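Local coordinates for DNR protein (Pseudomonas aeruginosa, PDB 2Z69) that probably acts as a DNA-binding transcription factor that responds to nitric oxide in dissimilative nitrate respiration, represented here by its sensor domain, at residues 54-60 against 110-116. Sequence-based numbering, arbitrary orientation.
Sequences HAFYYLI and QLFRFSN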
ATOM      1  N   HIS B  54      -3.936  17.053   7.156  1.00 20.31           N
ATOM      2  CA  HIS B  54      -2.902  17.421   6.170  1.00 21.27           C
ATOM      3  C   HIS B  54      -1.466  17.105   6.615  1.00 19.50           C
ATOM      4  O   HIS B  54      -0.543  17.301   5.852  1.00 19.96           O
ATOM      5  CB  HIS B  54      -2.971  18.929   5.840  1.00 21.65           C
ATOM      6  CG  HIS B  54      -4.253  19.356   5.207  1.00 25.71           C
ATOM      7  ND1 HIS B  54      -4.830  18.670   4.166  1.00 28.70           N
ATOM      8  CD2 HIS B  54      -5.054  20.422   5.447  1.00 31.54           C
ATOM      9  CE1 HIS B  54      -5.941  19.283   3.798  1.00 31.88           C
ATOM     10  NE2 HIS B  54      -6.097  20.351   4.556  1.00 33.14           N
ATOM     11  N   ALA B  55      -1.268  16.628   7.836  1.00 17.73           N
ATOM     12  CA  ALA B  55       0.091  16.474   8.348  1.00 18.05           C
ATOM     13  C   ALA B  55       0.226  15.257   9.242  1.00 18.27           C
ATOM     14  O   ALA B  55      -0.755  14.821   9.829  1.00 19.61           O
ATOM     15  CB  ALA B  55       0.490  17.710   9.110  1.00 17.33           C
ATOM     16  N   PHE B  56       1.425  14.683   9.313  1.00 17.89           N
ATOM     17  CA  PHE B  56       1.743  13.733  10.378  1.00 17.98           C
ATOM     18  C   PHE B  56       2.872  14.317  11.239  1.00 19.45           C
ATOM     19  O   PHE B  56       3.429  15.359  10.885  1.00 19.39           O
ATOM     20  CB  PHE B  56       2.123  12.365   9.818  1.00 15.07           C
ATOM     21  CG  PHE B  56       3.398  12.357   9.052  1.00 15.63           C
ATOM     22  CD1 PHE B  56       3.453  12.873   7.746  1.00 15.38           C
ATOM     23  CD2 PHE B  56       4.548  11.782   9.597  1.00 18.49           C
ATOM     24  CE1 PHE B  56       4.634  12.853   7.018  1.00 16.72           C
ATOM     25  CE2 PHE B  56       5.747  11.763   8.879  1.00 16.73           C
ATOM     26  CZ  PHE B  56       5.789  12.281   7.584  1.00 18.32           C
ATOM     27  N   TYR B  57       3.189  13.633  12.341  1.00 18.53           N
ATOM     28  CA  TYR B  57       3.996  14.183  13.417  1.00 18.51           C
ATOM     29  C   TYR B  57       5.153  13.257  13.812  1.00 21.05           C
ATOM     30  O   TYR B  57       5.023  12.041  13.816  1.00 19.36           O
ATOM     31  CB  TYR B  57       3.122  14.463  14.632  1.00 19.42           C
ATOM     32  CG  TYR B  57       2.135  15.556  14.336  1.00 21.50           C
ATOM     33  CD1 TYR B  57       0.954  15.295  13.631  1.00 18.27           C
ATOM     34  CD2 TYR B  57       2.428  16.872  14.687  1.00 20.60           C
ATOM     35  CE1 TYR B  57       0.068  16.352  13.306  1.00 17.49           C
ATOM     36  CE2 TYR B  57       1.581  17.903  14.353  1.00 20.25           C
ATOM     37  CZ  TYR B  57       0.398  17.638  13.696  1.00 20.35           C
ATOM     38  OH  TYR B  57      -0.432  18.721  13.404  1.00 25.94           O
ATOM     39  N   TYR B  58       6.303  13.862  14.092  1.00 20.61           N
ATOM     40  CA  TYR B  58       7.352  13.172  14.820  1.00 21.22           C
ATOM     41  C   TYR B  58       7.410  13.765  16.228  1.00 22.38           C
ATOM     42  O   TYR B  58       7.473  14.995  16.395  1.00 24.45           O
ATOM     43  CB  TYR B  58       8.668  13.360  14.104  1.00 21.74           C
ATOM     44  CG  TYR B  58       9.849  12.747  14.798  1.00 19.21           C
ATOM     45  CD1 TYR B  58      10.638  13.527  15.637  1.00 20.27           C
ATOM     46  CD2 TYR B  58      10.166  11.407  14.627  1.00 20.00           C
ATOM     47  CE1 TYR B  58      11.727  13.016  16.286  1.00 24.90           C
ATOM     48  CE2 TYR B  58      11.300  10.858  15.276  1.00 25.40           C
ATOM     49  CZ  TYR B  58      12.058  11.692  16.104  1.00 22.31           C
ATOM     50  OH  TYR B  58      13.131  11.245  16.779  1.00 21.35           O
ATOM     51  N   LEU B  59       7.383  12.900  17.236  1.00 21.27           N
ATOM     52  CA  LEU B  59       7.404  13.352  18.635  1.00 21.52           C
ATOM     53  C   LEU B  59       8.855  13.467  19.122  1.00 20.30           C
ATOM     54  O   LEU B  59       9.531  12.468  19.399  1.00 18.93           O
ATOM     55  CB  LEU B  59       6.570  12.377  19.519  1.00 21.77           C
ATOM     56  CG  LEU B  59       6.267  12.699  20.978  1.00 19.57           C
ATOM     57  CD1 LEU B  59       5.696  14.085  21.152  1.00 23.41           C
ATOM     58  CD2 LEU B  59       5.332  11.632  21.564  1.00 19.60           C
ATOM     59  N   ILE B  60       9.342  14.702  19.221  1.00 19.70           N
ATOM     60  CA  ILE B  60      10.725  14.919  19.646  1.00 18.49           C
ATOM     61  C   ILE B  60      10.819  14.547  21.129  1.00 19.02           C
ATOM     62  O   ILE B  60      11.623  13.716  21.506  1.00 18.82           O
ATOM     63  CB  ILE B  60      11.206  16.371  19.404  1.00 17.86           C
ATOM     64  CG1 ILE B  60      11.085  16.753  17.914  1.00 17.49           C
ATOM     65  CG2 ILE B  60      12.635  16.576  19.940  1.00 18.19           C
ATOM     66  CD1 ILE B  60      10.724  18.238  17.736  1.00 16.89           C
ATOM     67  N   GLN B 110       7.076  18.296  22.485  1.00 16.76           N
ATOM     68  CA  GLN B 110       7.526  19.057  21.348  1.00 16.74           C
ATOM     69  C   GLN B 110       7.523  18.145  20.130  1.00 16.58           C
ATOM     70  O   GLN B 110       7.948  16.995  20.210  1.00 15.29           O
ATOM     71  CB  GLN B 110       8.934  19.659  21.588  1.00 13.96           C
ATOM     72  CG  GLN B 110       9.307  20.655  20.514  1.00 17.87           C
ATOM     73  CD  GLN B 110      10.585  21.419  20.804  1.00 22.64           C
ATOM     74  OE1 GLN B 110      11.640  20.825  20.938  1.00 24.25           O
ATOM     75  NE2 GLN B 110      10.492  22.745  20.884  1.00 23.82           N
ATOM     76  N   LEU B 111       7.065  18.674  18.999  1.00 17.84           N
ATOM     77  CA  LEU B 111       6.929  17.867  17.782  1.00 19.48           C
ATOM     78  C   LEU B 111       7.423  18.575  16.550  1.00 20.82           C
ATOM     79  O   LEU B 111       7.563  19.799  16.565  1.00 22.91           O
ATOM     80  CB  LEU B 111       5.468  17.444  17.542  1.00 18.26           C
ATOM     81  CG  LEU B 111       4.745  16.916  18.781  1.00 22.35           C
ATOM     82  CD1 LEU B 111       3.704  17.974  19.180  1.00 24.22           C
ATOM     83  CD2 LEU B 111       4.045  15.632  18.496  1.00 22.65           C
ATOM     84  N   PHE B 112       7.688  17.783  15.499  1.00 19.71           N
ATOM     85  CA  PHE B 112       7.804  18.249  14.131  1.00 19.76           C
ATOM     86  C   PHE B 112       6.509  17.891  13.447  1.00 19.50           C
ATOM     87  O   PHE B 112       6.077  16.751  13.549  1.00 20.84           O
ATOM     88  CB  PHE B 112       8.926  17.501  13.420  1.00 20.22           C
ATOM     89  CG  PHE B 112      10.300  17.978  13.773  1.00 21.01           C
ATOM     90  CD1 PHE B 112      11.308  17.060  14.039  1.00 17.67           C
ATOM     91  CD2 PHE B 112      10.594  19.343  13.812  1.00 17.49           C
ATOM     92  CE1 PHE B 112      12.607  17.474  14.348  1.00 16.41           C
ATOM     93  CE2 PHE B 112      11.896  19.783  14.114  1.00 23.29           C
ATOM     94  CZ  PHE B 112      12.911  18.842  14.377  1.00 20.17           C
ATOM     95  N   ARG B 113       5.873  18.843  12.776  1.00 20.16           N
ATOM     96  CA  ARG B 113       4.677  18.574  11.970  1.00 21.41           C
ATOM     97  C   ARG B 113       5.107  18.533  10.522  1.00 22.07           C
ATOM     98  O   ARG B 113       5.534  19.561   9.982  1.00 23.71           O
ATOM     99  CB  ARG B 113       3.664  19.700  12.109  1.00 21.04           C
ATOM    100  CG  ARG B 113       2.614  19.743  11.003  1.00 21.60           C
ATOM    101  CD  ARG B 113       1.364  20.606  11.367  1.00 24.48           C
ATOM    102  NE  ARG B 113       1.771  21.947  11.727  1.00 43.38           N
ATOM    103  CZ  ARG B 113       1.494  22.573  12.864  1.00 44.48           C
ATOM    104  NH1 ARG B 113       0.739  22.021  13.812  1.00 44.22           N
ATOM    105  NH2 ARG B 113       1.966  23.792  13.031  1.00 45.12           N
ATOM    106  N   PHE B 114       5.004  17.374   9.883  1.00 21.44           N
ATOM    107  CA  PHE B 114       5.368  17.259   8.475  1.00 20.37           C
ATOM    108  C   PHE B 114       4.126  17.265   7.604  1.00 21.72           C
ATOM    109  O   PHE B 114       3.157  16.590   7.909  1.00 24.12           O
ATOM    110  CB  PHE B 114       6.110  15.964   8.251  1.00 20.54           C
ATOM    111  CG  PHE B 114       7.395  15.863   8.994  1.00 20.77           C
ATOM    112  CD1 PHE B 114       7.487  15.115  10.152  1.00 19.34           C
ATOM    113  CD2 PHE B 114       8.524  16.488   8.530  1.00 22.18           C
ATOM    114  CE1 PHE B 114       8.680  14.991  10.820  1.00 16.15           C
ATOM    115  CE2 PHE B 114       9.717  16.370   9.211  1.00 22.99           C
ATOM    116  CZ  PHE B 114       9.785  15.620  10.358  1.00 20.28           C
ATOM    117  N   SER B 115       4.148  18.028   6.520  1.00 21.00           N
ATOM    118  CA  SER B 115       3.081  18.025   5.532  1.00 20.00           C
ATOM    119  C   SER B 115       2.983  16.677   4.812  1.00 18.79           C
ATOM    120  O   SER B 115       4.007  16.123   4.358  1.00 17.32           O
ATOM    121  CB  SER B 115       3.381  19.122   4.499  1.00 21.19           C
ATOM    122  OG  SER B 115       2.513  19.045   3.401  1.00 22.36           O
ATOM    123  N   ASN B 116       1.757  16.157   4.713  1.00 17.03           N
ATOM    124  CA  ASN B 116       1.474  14.982   3.898  1.00 16.36           C
ATOM    125  C   ASN B 116       1.978  15.239   2.497  1.00 16.39           C
ATOM    126  O   ASN B 116       2.752  14.446   1.958  1.00 16.96           O
ATOM    127  CB  ASN B 116      -0.030  14.626   3.916  1.00 17.00           C
ATOM    128  CG  ASN B 116      -0.482  14.051   5.262  1.00 17.94           C
ATOM    129  OD1 ASN B 116       0.322  13.842   6.148  1.00 20.97           O
ATOM    130  ND2 ASN B 116      -1.768  13.797   5.408  1.00 21.08           N
TER
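Strands 55-59 and 110-115 are antiparallel neighbours in the beta barrel of the cyclic nucleotide-binding fold, flanked in their sheet by strands 86-87 and 36-40. Phe56 with Phe114 and Tyr58 with Phe112 form the hydrogen-bonded pairs; Phe114 N reaches Phe56 O at 2.7 Å, and Ile60 N bonds Gln110 O at the bend after the strand.

These four aromatic residues share one sheet face, and residues of helix 6-14 pack on three of them, a place that suits flat rings. Phe114 CB sits over a face of the Phe56 ring, 3.7 Å from Phe56 CE1, toward the rim; the two rings are tilted by 30° and displaced, with centroids 5.4 Å apart. Phe56 CG lies between its backbone N and carbonyl carbon (chi1 67°), which leans the ring toward Phe114. Asn116 OD1 meets the edge of the Phe56 ring in plane, a polar contact without a hydrogen bond. Tyr58 CB meets the edge of the Phe114 ring. Ile60 sets CD1 over the middle of the Phe112 ring, 3.8 Å from the centroid, a CH-pi contact suited to a slim aliphatic tip.

On the face of Tyr57, Leu59, Leu111 and Arg113, Leu59 CD1 presses tightly on Leu111 CD2 at 3.5 Å. The aliphatic part of Arg113 runs alongside Tyr57: Arg113 CD lies 3.3 Å from Tyr57 OH. Arg113 CG also reaches neighbouring Ala55 CB, and Arg113 NE forms a salt bridge to Asp36.

Asn116 N bonds His54 O at 2.8 Å, and Ser115, the N-cap of helix 116-123, bonds Ala118 N through OG. Main-chain bonds thus fix the register; aromatic and aliphatic groups dominate one face, leucines and a charge met by Asp36 share the other, and the Asn116-His54 bond ties the helix start to strand 55-59.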